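Local coordinates for Acarbose/maltose binding protein GacH (Streptomyces glaucescens, PDB 3K01) that binds acarbose and an acarbose homolog as the solute receptor of an ABC transporter, and is probably also able to bind maltose, at residues 146-151 with 276-281; 243-248 with 257-262; 263-268 with 349-354. All coordinates share one frame; numbering follows the deposited sequence.

Contact 1: 146-151 with 276-281; sequences FYNKEL and AGNLGV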
ATOM      1  N   PHE A 146      -7.931  -9.327  -8.902  1.00  5.70           N
ATOM      2  CA  PHE A 146      -8.553 -10.579  -8.452  1.00  5.41           C
ATOM      3  C   PHE A 146      -9.465 -11.087  -9.567  1.00  6.01           C
ATOM      4  O   PHE A 146     -10.159 -10.306 -10.224  1.00  6.23           O
ATOM      5  CB  PHE A 146      -9.454 -10.333  -7.243  1.00  6.24           C
ATOM      6  CG  PHE A 146      -8.750 -10.077  -5.938  1.00  5.39           C
ATOM      7  CD1 PHE A 146      -9.249 -10.655  -4.789  1.00  6.11           C
ATOM      8  CD2 PHE A 146      -7.655  -9.212  -5.809  1.00  6.22           C
ATOM      9  CE1 PHE A 146      -8.691 -10.421  -3.539  1.00  6.24           C
ATOM     10  CE2 PHE A 146      -7.074  -8.985  -4.556  1.00  6.90           C
ATOM     11  CZ  PHE A 146      -7.598  -9.610  -3.423  1.00  6.72           C
ATOM     12  N   TYR A 147      -9.498 -12.393  -9.784  1.00  5.96           N
ATOM     13  CA  TYR A 147     -10.370 -12.944 -10.812  1.00  5.81           C
ATOM     14  C   TYR A 147     -10.995 -14.259 -10.361  1.00  6.05           C
ATOM     15  O   TYR A 147     -10.420 -15.038  -9.597  1.00  6.05           O
ATOM     16  CB  TYR A 147      -9.657 -13.094 -12.173  1.00  6.40           C
ATOM     17  CG  TYR A 147      -8.424 -13.951 -12.189  1.00  6.57           C
ATOM     18  CD1 TYR A 147      -7.177 -13.421 -11.846  1.00  7.08           C
ATOM     19  CD2 TYR A 147      -8.500 -15.294 -12.593  1.00  7.53           C
ATOM     20  CE1 TYR A 147      -6.044 -14.207 -11.885  1.00  9.00           C
ATOM     21  CE2 TYR A 147      -7.379 -16.068 -12.629  1.00  9.05           C
ATOM     22  CZ  TYR A 147      -6.162 -15.516 -12.280  1.00  8.71           C
ATOM     23  OH  TYR A 147      -5.011 -16.293 -12.303  1.00 11.31           O
ATOM     24  N   ASN A 148     -12.208 -14.485 -10.857  1.00  5.47           N
ATOM     25  CA  ASN A 148     -12.965 -15.710 -10.656  1.00  5.29           C
ATOM     26  C   ASN A 148     -12.525 -16.695 -11.730  1.00  6.19           C
ATOM     27  O   ASN A 148     -12.814 -16.526 -12.919  1.00  5.63           O
ATOM     28  CB  ASN A 148     -14.454 -15.361 -10.779  1.00  5.91           C
ATOM     29  CG  ASN A 148     -15.387 -16.531 -10.485  1.00  5.54           C
ATOM     30  OD1 ASN A 148     -16.470 -16.345  -9.837  1.00  8.98           O
ATOM     31  ND2 ASN A 148     -15.051 -17.690 -10.987  1.00  3.96           N
ATOM     32  N   LYS A 149     -11.801 -17.734 -11.313  1.00  5.91           N
ATOM     33  CA  LYS A 149     -11.228 -18.663 -12.293  1.00  6.63           C
ATOM     34  C   LYS A 149     -12.297 -19.366 -13.108  1.00  6.27           C
ATOM     35  O   LYS A 149     -12.147 -19.504 -14.316  1.00  6.99           O
ATOM     36  CB  LYS A 149     -10.309 -19.681 -11.623  1.00  7.09           C
ATOM     37  CG  LYS A 149      -9.017 -19.070 -11.107  1.00  9.23           C
ATOM     38  CD  LYS A 149      -8.110 -20.121 -10.478  1.00 12.07           C
ATOM     39  CE  LYS A 149      -6.829 -19.488  -9.964  1.00 15.40           C
ATOM     40  NZ  LYS A 149      -5.711 -20.473  -9.816  1.00 20.15           N
ATOM     41  N   GLU A 150     -13.386 -19.776 -12.466  1.00  6.36           N
ATOM     42  CA  GLU A 150     -14.430 -20.515 -13.162  1.00  7.14           C
ATOM     43  C   GLU A 150     -15.108 -19.644 -14.205  1.00  7.03           C
ATOM     44  O   GLU A 150     -15.433 -20.125 -15.285  1.00  8.02           O
ATOM     45  CB  GLU A 150     -15.437 -21.076 -12.176  1.00  8.11           C
ATOM     46  CG  GLU A 150     -16.478 -21.968 -12.830  1.00 10.23           C
ATOM     47  CD  GLU A 150     -17.733 -21.248 -13.252  1.00 12.49           C
ATOM     48  OE1 GLU A 150     -18.066 -20.130 -12.768  1.00 12.05           O
ATOM     49  OE2 GLU A 150     -18.449 -21.830 -14.109  1.00 13.69           O
ATOM     50  N   LEU A 151     -15.372 -18.368 -13.891  1.00  6.91           N
ATOM     51  CA  LEU A 151     -16.004 -17.518 -14.895  1.00  7.45           C
ATOM     52  C   LEU A 151     -15.087 -17.269 -16.076  1.00  7.80           C
ATOM     53  O   LEU A 151     -15.520 -17.296 -17.231  1.00  8.09           O
ATOM     54  CB  LEU A 151     -16.488 -16.197 -14.284  1.00  7.41           C
ATOM     55  CG  LEU A 151     -17.669 -16.308 -13.310  1.00  7.42           C
ATOM     56  CD1 LEU A 151     -17.945 -14.932 -12.682  1.00  9.29           C
ATOM     57  CD2 LEU A 151     -18.935 -16.812 -14.011  1.00  9.02           C
ATOM     58  N   ALA A 276     -11.449 -22.160  -2.412  1.00 14.99           N
ATOM     59  CA  ALA A 276     -10.477 -21.056  -2.528  1.00 14.69           C
ATOM     60  C   ALA A 276      -9.637 -21.163  -3.791  1.00 14.51           C
ATOM     61  O   ALA A 276      -9.074 -20.165  -4.271  1.00 13.60           O
ATOM     62  CB  ALA A 276      -9.569 -21.005  -1.298  1.00 15.86           C
ATOM     63  N   GLY A 277      -9.554 -22.379  -4.329  1.00 13.32           N
ATOM     64  CA  GLY A 277      -8.913 -22.616  -5.610  1.00 11.98           C
ATOM     65  C   GLY A 277      -9.631 -21.970  -6.790  1.00 10.16           C
ATOM     66  O   GLY A 277      -9.133 -22.020  -7.912  1.00 11.78           O
ATOM     67  N   ASN A 278     -10.784 -21.341  -6.549  1.00  8.63           N
ATOM     68  CA  ASN A 278     -11.446 -20.557  -7.578  1.00  7.59           C
ATOM     69  C   ASN A 278     -10.963 -19.109  -7.648  1.00  7.43           C
ATOM     70  O   ASN A 278     -11.381 -18.374  -8.533  1.00  7.66           O
ATOM     71  CB  ASN A 278     -12.953 -20.585  -7.406  1.00  7.01           C
ATOM     72  CG  ASN A 278     -13.656 -20.116  -8.660  1.00  6.78           C
ATOM     73  OD1 ASN A 278     -13.263 -20.467  -9.766  1.00  7.02           O
ATOM     74  ND2 ASN A 278     -14.697 -19.300  -8.496  1.00  8.15           N
ATOM     75  N   LEU A 279     -10.119 -18.691  -6.714  1.00  7.47           N
ATOM     76  CA  LEU A 279      -9.606 -17.325  -6.707  1.00  7.26           C
ATOM     77  C   LEU A 279      -8.245 -17.251  -7.348  1.00  7.17           C
ATOM     78  O   LEU A 279      -7.338 -17.978  -6.965  1.00  8.41           O
ATOM     79  CB  LEU A 279      -9.520 -16.803  -5.279  1.00  7.56           C
ATOM     80  CG  LEU A 279      -8.937 -15.377  -5.166  1.00  8.41           C
ATOM     81  CD1 LEU A 279      -9.788 -14.339  -5.917  1.00  9.82           C
ATOM     82  CD2 LEU A 279      -8.776 -15.009  -3.709  1.00 10.83           C
ATOM     83  N   GLY A 280      -8.108 -16.355  -8.317  1.00  7.24           N
ATOM     84  CA  GLY A 280      -6.801 -16.025  -8.852  1.00  7.67           C
ATOM     85  C   GLY A 280      -6.483 -14.580  -8.552  1.00  6.60           C
ATOM     86  O   GLY A 280      -7.395 -13.732  -8.413  1.00  6.65           O
ATOM     87  N   VAL A 281      -5.189 -14.290  -8.467  1.00  7.24           N
ATOM     88  CA  VAL A 281      -4.709 -12.917  -8.284  1.00  6.58           C
ATOM     89  C   VAL A 281      -3.567 -12.685  -9.248  1.00  7.65           C
ATOM     90  O   VAL A 281      -2.659 -13.525  -9.355  1.00  8.84           O
ATOM     91  CB  VAL A 281      -4.263 -12.662  -6.827  1.00  7.49           C
ATOM     92  CG1 VAL A 281      -3.778 -11.246  -6.658  1.00  8.03           C
ATOM     93  CG2 VAL A 281      -5.421 -12.910  -5.856  1.00  8.13           C
TER
HETATM   94  O   HOH W   1      -2.624 -15.111 -11.681  1.00 19.09           O
HETATM   95  O   HOH W   2      -6.717 -22.594  -8.623  1.00 35.15           O

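Contact 2: 243-248 with 257-262; sequences NNMQNA and MVNGPW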
ATOM      1  N   ASN A 243     -18.276  -2.219   0.039  1.00  7.65           N
ATOM      2  CA  ASN A 243     -19.274  -3.277   0.116  1.00  8.16           C
ATOM      3  C   ASN A 243     -19.804  -3.629  -1.235  1.00  7.99           C
ATOM      4  O   ASN A 243     -20.020  -4.806  -1.543  1.00  8.72           O
ATOM      5  CB  ASN A 243     -20.422  -2.896   1.048  1.00  8.81           C
ATOM      6  CG  ASN A 243     -20.034  -2.903   2.500  1.00 11.34           C
ATOM      7  OD1 ASN A 243     -20.348  -1.959   3.238  1.00 15.93           O
ATOM      8  ND2 ASN A 243     -19.390  -3.955   2.934  1.00 13.42           N
ATOM      9  N   ASN A 244     -20.034  -2.639  -2.080  1.00  7.91           N
ATOM     10  CA  ASN A 244     -20.560  -2.941  -3.397  1.00  7.83           C
ATOM     11  C   ASN A 244     -19.568  -3.802  -4.200  1.00  7.06           C
ATOM     12  O   ASN A 244     -19.957  -4.754  -4.888  1.00  7.37           O
ATOM     13  CB  ASN A 244     -20.903  -1.649  -4.170  1.00  8.89           C
ATOM     14  CG  ASN A 244     -22.229  -1.030  -3.752  1.00 11.39           C
ATOM     15  OD1 ASN A 244     -22.344   0.202  -3.594  1.00 12.71           O
ATOM     16  ND2 ASN A 244     -23.222  -1.847  -3.577  1.00 10.78           N
ATOM     17  N   MET A 245     -18.294  -3.464  -4.119  1.00  6.86           N
ATOM     18  CA  MET A 245     -17.283  -4.217  -4.836  1.00  6.69           C
ATOM     19  C   MET A 245     -17.172  -5.645  -4.300  1.00  5.89           C
ATOM     20  O   MET A 245     -17.221  -6.595  -5.082  1.00  6.82           O
ATOM     21  CB  MET A 245     -15.944  -3.519  -4.675  1.00  7.04           C
ATOM     22  CG  MET A 245     -14.822  -4.252  -5.358  1.00  6.85           C
ATOM     23  SD  MET A 245     -13.332  -3.286  -5.556  1.00 10.38           S
ATOM     24  CE  MET A 245     -12.993  -2.917  -3.837  1.00 13.18           C
ATOM     25  N   GLN A 246     -17.052  -5.791  -2.989  1.00  6.10           N
ATOM     26  CA  GLN A 246     -16.958  -7.133  -2.394  1.00  6.39           C
ATOM     27  C   GLN A 246     -18.190  -7.962  -2.702  1.00  7.05           C
ATOM     28  O   GLN A 246     -18.073  -9.124  -3.086  1.00  7.17           O
ATOM     29  CB  GLN A 246     -16.745  -7.060  -0.875  1.00  6.60           C
ATOM     30  CG  GLN A 246     -15.404  -6.443  -0.460  1.00  7.37           C
ATOM     31  CD  GLN A 246     -14.245  -7.230  -0.997  1.00  9.72           C
ATOM     32  OE1 GLN A 246     -13.634  -6.871  -2.012  1.00 10.31           O
ATOM     33  NE2 GLN A 246     -13.944  -8.332  -0.337  1.00 11.58           N
ATOM     34  N   ASN A 247     -19.376  -7.371  -2.609  1.00  6.81           N
ATOM     35  CA  ASN A 247     -20.586  -8.138  -2.868  1.00  7.98           C
ATOM     36  C   ASN A 247     -20.640  -8.562  -4.328  1.00  7.32           C
ATOM     37  O   ASN A 247     -21.050  -9.689  -4.651  1.00  7.88           O
ATOM     38  CB  ASN A 247     -21.850  -7.329  -2.521  1.00  8.58           C
ATOM     39  CG  ASN A 247     -21.996  -7.076  -1.024  1.00 12.00           C
ATOM     40  OD1 ASN A 247     -21.386  -7.737  -0.211  1.00 15.65           O
ATOM     41  ND2 ASN A 247     -22.788  -6.073  -0.680  1.00 14.06           N
ATOM     42  N   ALA A 248     -20.249  -7.664  -5.230  1.00  7.33           N
ATOM     43  CA  ALA A 248     -20.273  -7.974  -6.661  1.00  6.77           C
ATOM     44  C   ALA A 248     -19.304  -9.107  -6.973  1.00  6.25           C
ATOM     45  O   ALA A 248     -19.633 -10.019  -7.777  1.00  6.43           O
ATOM     46  CB  ALA A 248     -19.934  -6.739  -7.500  1.00  7.32           C
ATOM     47  N   MET A 257     -12.015  -7.840  -9.953  1.00  5.44           N
ATOM     48  CA  MET A 257     -11.994  -6.561  -9.212  1.00  5.66           C
ATOM     49  C   MET A 257     -10.525  -6.295  -8.947  1.00  6.08           C
ATOM     50  O   MET A 257      -9.691  -7.172  -9.086  1.00  6.69           O
ATOM     51  CB  MET A 257     -12.758  -6.617  -7.892  1.00  6.52           C
ATOM     52  CG  MET A 257     -12.130  -7.550  -6.873  1.00  7.10           C
ATOM     53  SD  MET A 257     -12.938  -7.398  -5.253  1.00  7.04           S
ATOM     54  CE  MET A 257     -12.190  -8.712  -4.305  1.00  8.11           C
ATOM     55  N   VAL A 258     -10.198  -5.066  -8.563  1.00  7.10           N
ATOM     56  CA  VAL A 258      -8.847  -4.757  -8.091  1.00  6.91           C
ATOM     57  C   VAL A 258      -8.908  -4.592  -6.578  1.00  6.94           C
ATOM     58  O   VAL A 258      -9.826  -3.967  -6.050  1.00  6.95           O
ATOM     59  CB  VAL A 258      -8.343  -3.489  -8.767  1.00  7.84           C
ATOM     60  CG1 VAL A 258      -7.032  -2.989  -8.140  1.00  8.41           C
ATOM     61  CG2 VAL A 258      -8.184  -3.739 -10.242  1.00  8.23           C
ATOM     62  N   ASN A 259      -7.963  -5.198  -5.871  1.00  6.23           N
ATOM     63  CA  ASN A 259      -8.029  -5.163  -4.418  1.00  6.38           C
ATOM     64  C   ASN A 259      -6.700  -5.552  -3.819  1.00  6.32           C
ATOM     65  O   ASN A 259      -5.753  -5.882  -4.563  1.00  6.71           O
ATOM     66  CB  ASN A 259      -9.177  -6.053  -3.914  1.00  6.71           C
ATOM     67  CG  ASN A 259      -9.892  -5.449  -2.734  1.00  6.67           C
ATOM     68  OD1 ASN A 259      -9.289  -4.747  -1.911  1.00  6.96           O
ATOM     69  ND2 ASN A 259     -11.200  -5.685  -2.654  1.00  7.78           N
ATOM     70  N   GLY A 260      -6.613  -5.506  -2.493  1.00  6.48           N
ATOM     71  CA  GLY A 260      -5.360  -5.808  -1.815  1.00  7.13           C
ATOM     72  C   GLY A 260      -5.466  -7.021  -0.924  1.00  7.54           C
ATOM     73  O   GLY A 260      -6.511  -7.658  -0.814  1.00  7.35           O
ATOM     74  N   PRO A 261      -4.364  -7.371  -0.247  1.00  7.15           N
ATOM     75  CA  PRO A 261      -4.317  -8.562   0.610  1.00  7.30           C
ATOM     76  C   PRO A 261      -5.395  -8.557   1.687  1.00  8.09           C
ATOM     77  O   PRO A 261      -5.880  -9.625   2.079  1.00  7.93           O
ATOM     78  CB  PRO A 261      -2.912  -8.487   1.236  1.00  8.35           C
ATOM     79  CG  PRO A 261      -2.114  -7.738   0.159  1.00  8.20           C
ATOM     80  CD  PRO A 261      -3.059  -6.680  -0.313  1.00  7.71           C
ATOM     81  N   TRP A 262      -5.787  -7.373   2.144  1.00  7.67           N
ATOM     82  CA  TRP A 262      -6.796  -7.224   3.182  1.00  8.60           C
ATOM     83  C   TRP A 262      -8.164  -7.766   2.758  1.00  9.13           C
ATOM     84  O   TRP A 262      -9.048  -7.936   3.606  1.00 10.73           O
ATOM     85  CB  TRP A 262      -6.935  -5.738   3.593  1.00  8.62           C
ATOM     86  CG  TRP A 262      -7.189  -4.867   2.427  1.00  8.30           C
ATOM     87  CD1 TRP A 262      -8.398  -4.619   1.842  1.00  9.41           C
ATOM     88  CD2 TRP A 262      -6.218  -4.149   1.660  1.00  8.75           C
ATOM     89  NE1 TRP A 262      -8.243  -3.794   0.753  1.00 10.00           N
ATOM     90  CE2 TRP A 262      -6.909  -3.482   0.629  1.00  9.48           C
ATOM     91  CE3 TRP A 262      -4.830  -4.002   1.743  1.00  8.67           C
ATOM     92  CZ2 TRP A 262      -6.259  -2.678  -0.327  1.00 10.49           C
ATOM     93  CZ3 TRP A 262      -4.176  -3.179   0.794  1.00  9.43           C
ATOM     94  CH2 TRP A 262      -4.894  -2.548  -0.236  1.00  9.99           C
TER

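Contact 3: 263-268 with 349-354; sequences AIEDVK and DNEMVK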
ATOM      1  N   ALA A 263      -8.361  -8.025   1.468  1.00  7.87           N
ATOM      2  CA  ALA A 263      -9.649  -8.538   0.950  1.00  8.52           C
ATOM      3  C   ALA A 263      -9.755 -10.055   0.877  1.00  7.75           C
ATOM      4  O   ALA A 263     -10.844 -10.584   0.630  1.00  8.80           O
ATOM      5  CB  ALA A 263      -9.943  -7.960  -0.415  1.00  8.29           C
ATOM      6  N   ILE A 264      -8.625 -10.750   0.966  1.00  7.22           N
ATOM      7  CA  ILE A 264      -8.574 -12.194   0.689  1.00  8.18           C
ATOM      8  C   ILE A 264      -9.506 -13.010   1.581  1.00  8.47           C
ATOM      9  O   ILE A 264     -10.251 -13.843   1.073  1.00  8.01           O
ATOM     10  CB  ILE A 264      -7.118 -12.698   0.759  1.00  7.95           C
ATOM     11  CG1 ILE A 264      -6.284 -12.132  -0.410  1.00  7.57           C
ATOM     12  CG2 ILE A 264      -7.077 -14.227   0.785  1.00  9.61           C
ATOM     13  CD1 ILE A 264      -6.594 -12.710  -1.762  1.00  8.05           C
ATOM     14  N   GLU A 265      -9.468 -12.781   2.879  1.00  8.58           N
ATOM     15  CA  GLU A 265     -10.313 -13.593   3.750  1.00  9.31           C
ATOM     16  C   GLU A 265     -11.795 -13.352   3.475  1.00  8.97           C
ATOM     17  O   GLU A 265     -12.592 -14.302   3.440  1.00  8.94           O
ATOM     18  CB  GLU A 265      -9.944 -13.388   5.221  1.00 10.94           C
ATOM     19  CG  GLU A 265      -8.578 -14.002   5.546  1.00 13.32           C
ATOM     20  CD  GLU A 265      -8.515 -15.497   5.244  1.00 17.83           C
ATOM     21  OE1 GLU A 265      -9.407 -16.227   5.722  1.00 22.31           O
ATOM     22  OE2 GLU A 265      -7.603 -15.952   4.511  1.00 18.25           O
ATOM     23  N   ASP A 266     -12.184 -12.099   3.251  1.00  8.56           N
ATOM     24  CA  ASP A 266     -13.568 -11.828   2.925  1.00  8.86           C
ATOM     25  C   ASP A 266     -13.979 -12.522   1.621  1.00  7.95           C
ATOM     26  O   ASP A 266     -15.083 -13.076   1.517  1.00  7.90           O
ATOM     27  CB  ASP A 266     -13.805 -10.312   2.857  1.00  9.43           C
ATOM     28  CG  ASP A 266     -15.272  -9.957   2.667  1.00 11.44           C
ATOM     29  OD1 ASP A 266     -16.149 -10.544   3.331  1.00 14.46           O
ATOM     30  OD2 ASP A 266     -15.567  -9.086   1.827  1.00 13.58           O
ATOM     31  N   VAL A 267     -13.106 -12.505   0.617  1.00  7.57           N
ATOM     32  CA  VAL A 267     -13.433 -13.150  -0.656  1.00  8.10           C
ATOM     33  C   VAL A 267     -13.670 -14.637  -0.427  1.00  8.17           C
ATOM     34  O   VAL A 267     -14.589 -15.239  -0.992  1.00  8.32           O
ATOM     35  CB  VAL A 267     -12.332 -12.920  -1.725  1.00  8.04           C
ATOM     36  CG1 VAL A 267     -12.512 -13.902  -2.895  1.00  8.86           C
ATOM     37  CG2 VAL A 267     -12.354 -11.453  -2.168  1.00  9.25           C
ATOM     38  N   LYS A 268     -12.821 -15.250   0.394  1.00  8.89           N
ATOM     39  CA  LYS A 268     -12.942 -16.687   0.660  1.00 10.07           C
ATOM     40  C   LYS A 268     -14.230 -17.057   1.377  1.00 10.66           C
ATOM     41  O   LYS A 268     -14.620 -18.228   1.382  1.00 11.36           O
ATOM     42  CB  LYS A 268     -11.753 -17.173   1.469  1.00 11.18           C
ATOM     43  CG  LYS A 268     -10.442 -17.252   0.776  1.00 14.12           C
ATOM     44  CD  LYS A 268      -9.560 -17.871   1.839  1.00 20.14           C
ATOM     45  CE  LYS A 268      -8.141 -17.880   1.532  1.00 23.07           C
ATOM     46  NZ  LYS A 268      -7.520 -18.294   2.827  1.00 16.71           N
ATOM     47  N   ASP A 349       6.067 -20.452  -0.349  1.00  9.21           N
ATOM     48  CA  ASP A 349       4.810 -21.184  -0.498  1.00  9.97           C
ATOM     49  C   ASP A 349       3.658 -20.653   0.347  1.00  9.91           C
ATOM     50  O   ASP A 349       2.608 -21.270   0.432  1.00 10.31           O
ATOM     51  CB  ASP A 349       5.004 -22.702  -0.343  1.00 12.33           C
ATOM     52  CG  ASP A 349       5.338 -23.106   1.058  1.00 15.13           C
ATOM     53  OD1 ASP A 349       5.262 -22.283   1.988  1.00 15.81           O
ATOM     54  OD2 ASP A 349       5.699 -24.308   1.235  1.00 21.19           O
ATOM     55  N   ASN A 350       3.854 -19.495   0.968  1.00  9.29           N
ATOM     56  CA  ASN A 350       2.781 -18.867   1.736  1.00  9.16           C
ATOM     57  C   ASN A 350       1.647 -18.432   0.800  1.00  8.60           C
ATOM     58  O   ASN A 350       1.905 -17.880  -0.264  1.00  7.89           O
ATOM     59  CB  ASN A 350       3.354 -17.689   2.546  1.00  9.70           C
ATOM     60  CG  ASN A 350       2.293 -16.912   3.266  1.00  8.61           C
ATOM     61  OD1 ASN A 350       1.663 -16.014   2.669  1.00 10.07           O
ATOM     62  ND2 ASN A 350       2.042 -17.250   4.516  1.00  8.30           N
ATOM     63  N   GLU A 351       0.400 -18.658   1.207  1.00  8.65           N
ATOM     64  CA  GLU A 351      -0.744 -18.339   0.326  1.00 10.11           C
ATOM     65  C   GLU A 351      -0.727 -16.876  -0.171  1.00  8.53           C
ATOM     66  O   GLU A 351      -0.953 -16.592  -1.351  1.00  8.18           O
ATOM     67  CB  GLU A 351      -2.085 -18.641   1.030  1.00 11.29           C
ATOM     68  CG  GLU A 351      -3.291 -18.323   0.098  1.00 15.39           C
ATOM     69  CD  GLU A 351      -4.692 -18.677   0.613  1.00 16.68           C
ATOM     70  OE1 GLU A 351      -5.172 -18.016   1.542  1.00 18.70           O
ATOM     71  OE2 GLU A 351      -5.337 -19.583   0.015  1.00 24.61           O
ATOM     72  N   MET A 352      -0.448 -15.959   0.736  0.50  7.94           N
ATOM     73  CA  MET A 352      -0.480 -14.543   0.367  0.50  6.97           C
ATOM     74  C   MET A 352       0.698 -14.139  -0.520  0.50  7.28           C
ATOM     75  O   MET A 352       0.553 -13.330  -1.440  0.50  6.89           O
ATOM     76  CB  MET A 352      -0.541 -13.696   1.625  0.50  7.70           C
ATOM     77  CG  MET A 352      -0.976 -12.288   1.354  0.50  5.15           C
ATOM     78  SD  MET A 352      -2.745 -12.187   0.942  0.50  7.37           S
ATOM     79  CE  MET A 352      -3.543 -12.290   2.542  0.50  8.44           C
ATOM     80  N   VAL A 353       1.873 -14.725  -0.264  1.00  7.55           N
ATOM     81  CA  VAL A 353       3.035 -14.480  -1.093  1.00  7.35           C
ATOM     82  C   VAL A 353       2.765 -15.007  -2.507  1.00  7.63           C
ATOM     83  O   VAL A 353       3.064 -14.355  -3.505  1.00  7.14           O
ATOM     84  CB  VAL A 353       4.260 -15.156  -0.473  1.00  7.31           C
ATOM     85  CG1 VAL A 353       5.403 -15.140  -1.438  1.00  8.62           C
ATOM     86  CG2 VAL A 353       4.630 -14.452   0.814  1.00  8.44           C
ATOM     87  N   LYS A 354       2.151 -16.183  -2.581  1.00  6.97           N
ATOM     88  CA  LYS A 354       1.827 -16.753  -3.888  1.00  8.22           C
ATOM     89  C   LYS A 354       0.842 -15.873  -4.651  1.00  8.31           C
ATOM     90  O   LYS A 354       0.980 -15.670  -5.859  1.00  9.52           O
ATOM     91  CB  LYS A 354       1.263 -18.165  -3.748  1.00  8.77           C
ATOM     92  CG  LYS A 354       2.310 -19.153  -3.290  1.00  8.95           C
ATOM     93  CD  LYS A 354       1.758 -20.585  -3.145  1.00 10.64           C
ATOM     94  CE  LYS A 354       0.644 -20.695  -2.095  1.00 12.72           C
ATOM     95  NZ  LYS A 354       0.194 -22.143  -1.993  1.00 19.57           N
TER

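Contact 1: 146-151 with 276-281
The Tyr-147 ring lies flat over Gly-280, whose CA sits 3.6 Å from the ring centroid, offset toward the rim. CG of Tyr-147 stands between the backbone N and the carbonyl carbon (chi1 58°), which folds the ring across the neighbouring strand. Beneath it the antiparallel pairing is tight: Tyr-147 N gives to Gly-280 O at 2.8 Å, and Gly-280 N returns to Tyr-147 O at 3.0 Å. On the other face of the sheet Val-281 CG2 stands over the centre of the Phe-146 ring, 4.3 Å from its centroid, while Leu-279 CD1 touches Phe-146 CD1 at 3.9 Å; Ile-264 and Val-267 of helix 264-268 also pack on this aromatic ring. Toward solvent the fit is looser and water takes over. One water joins Tyr-147 OH to Val-281 O; another accepts from Lys-149 NZ and donates to Gly-277 O, the extended lysine chain having passed over the backbone of 277-280. Where strand 132-148 turns into helix 149-155, Asn-278 grips the first helical turn twice. Its carbonyl O takes Lys-149 N at 2.9 Å, and its OD1 takes Glu-150 N at 2.8 Å, in plane on a lone pair, while its ND2 bonds to Arg-272 O. Two N-H groups at the start of helix 149-155 are thus satisfied by one residue across the contact, which ties the helix start to the turn that leads into strand 279-283.

Contact 2: 243-248 with 257-262
Met-257 and Met-245 meet with their side chains crossing at about a right angle, Met-245 CG lying 3.7 Å from Met-257 SD. The Met-257 chain runs extended from its CG, and its CE ends 3.3 Å from Gln-246 OE1. At Val-258 the side chain turns from the helix toward Leu-143, leaving the carbonyl to face it: Met-245 SD lies 3.6 Å from Val-258 O, which accepts a hydrogen bond from Trp-191 NE1. This is the alpha/beta architecture of a solute-binding-protein lobe, helix 241-251 leading through a short connection into strand 254-259, which runs between strands 132-148 and 180-183 in the large mixed sheet; the helix packs on one face of that strand. Asn-259 again points to the helix. Met-245, bent at its last torsion (chi3 59°), brings CE to 3.5 Å from Asn-259 ND2. Gln-246 OE1 is only 2.8 Å from the same ND2, but the two amide planes stand at 90° and the angle is too poor for a hydrogen bond. The Asn-259 amide bonds weakly instead to Met-257 SD, whereas Gln-246 NE2 is held by Asp-266. Past the strand, Gly-260 N donates to Asn-259 OD1 at 2.8 Å.

Contact 3: 263-268 with 349-354
A single ammonium group, NZ of Lys-268, sits between two carboxylates from different helices. It donates to Glu-351 OE1 at 2.7 Å across the contact and to Glu-265 OE2 at 2.9 Å within its own helix, making a three-residue salt-bridge network. The acids are like charges, with Glu-265 OE2 and Glu-351 OE1 4.4 Å apart, and the lysine between them would be expected to offset their repulsion. Lys-268 and Glu-351 come from opposite directions, both with extended chains. CG of Glu-351 points opposite the backbone N (chi1 -179°), which sends the carboxylate straight out to the lysine; OE1 is met on its syn lone pair. Glu-265 OE2 is also approached from the syn side, but with the ammonium 19° out of the carboxylate plane.

Alongside this polar edge runs an apolar one. Ile-264 and Met-352 slide past each other in opposite directions, with Ile-264 CG1 3.8 Å from Met-352 SD. In the methionine chain the bends at chi2 and chi3 bring CE up to CB and CG1 of Ile-264; a second conformer is also modelled, so the details of this packing are less certain. Ile-264 is buried, since it also packs on Phe-146 and Leu-279, whereas Glu-265 is exposed, and the contact thus grades from sheet-facing to solvent-facing.

The start of helix 351-360 is closed by Asn-350. Its OD1 takes Val-353 N at 3.2 Å, in plane on a lone pair, and more weakly Met-352 N, while ND2 is bonded to Ser-333 OG. Glu-351 directly follows this cap, a place where an acidic side chain would be expected to interact well with the helix dipole. Together they form a salt-bridge network beside an Asn N-cap, which joins helix 264-268 to the start of helix 351-360 at the protein surface.

How the contacts relate
From the N terminus, segment 146-151 comes first and awaits its partner 276-281. Before that partner is reached, helix 241-251 and strand 254-259 meet in contact 2, a short closure lying wholly within the long loop of contact 1. Segment 263-268 then opens contact 3, which crosses contact 1, because 276-281 returns to the sheet before 349-354 completes the pair. Strand 132-148 pairs with both strand 254-259 of contact 2 and strand 279-283 of contact 1: Phe-146 N meets Met-257 O across the sheet, and the Phe-146 ring reaches Ile-264. Helix 264-268 is the common neighbour, touching contact 2 through Asp-266 and Gln-246, and joining the sheet to helix 351-360.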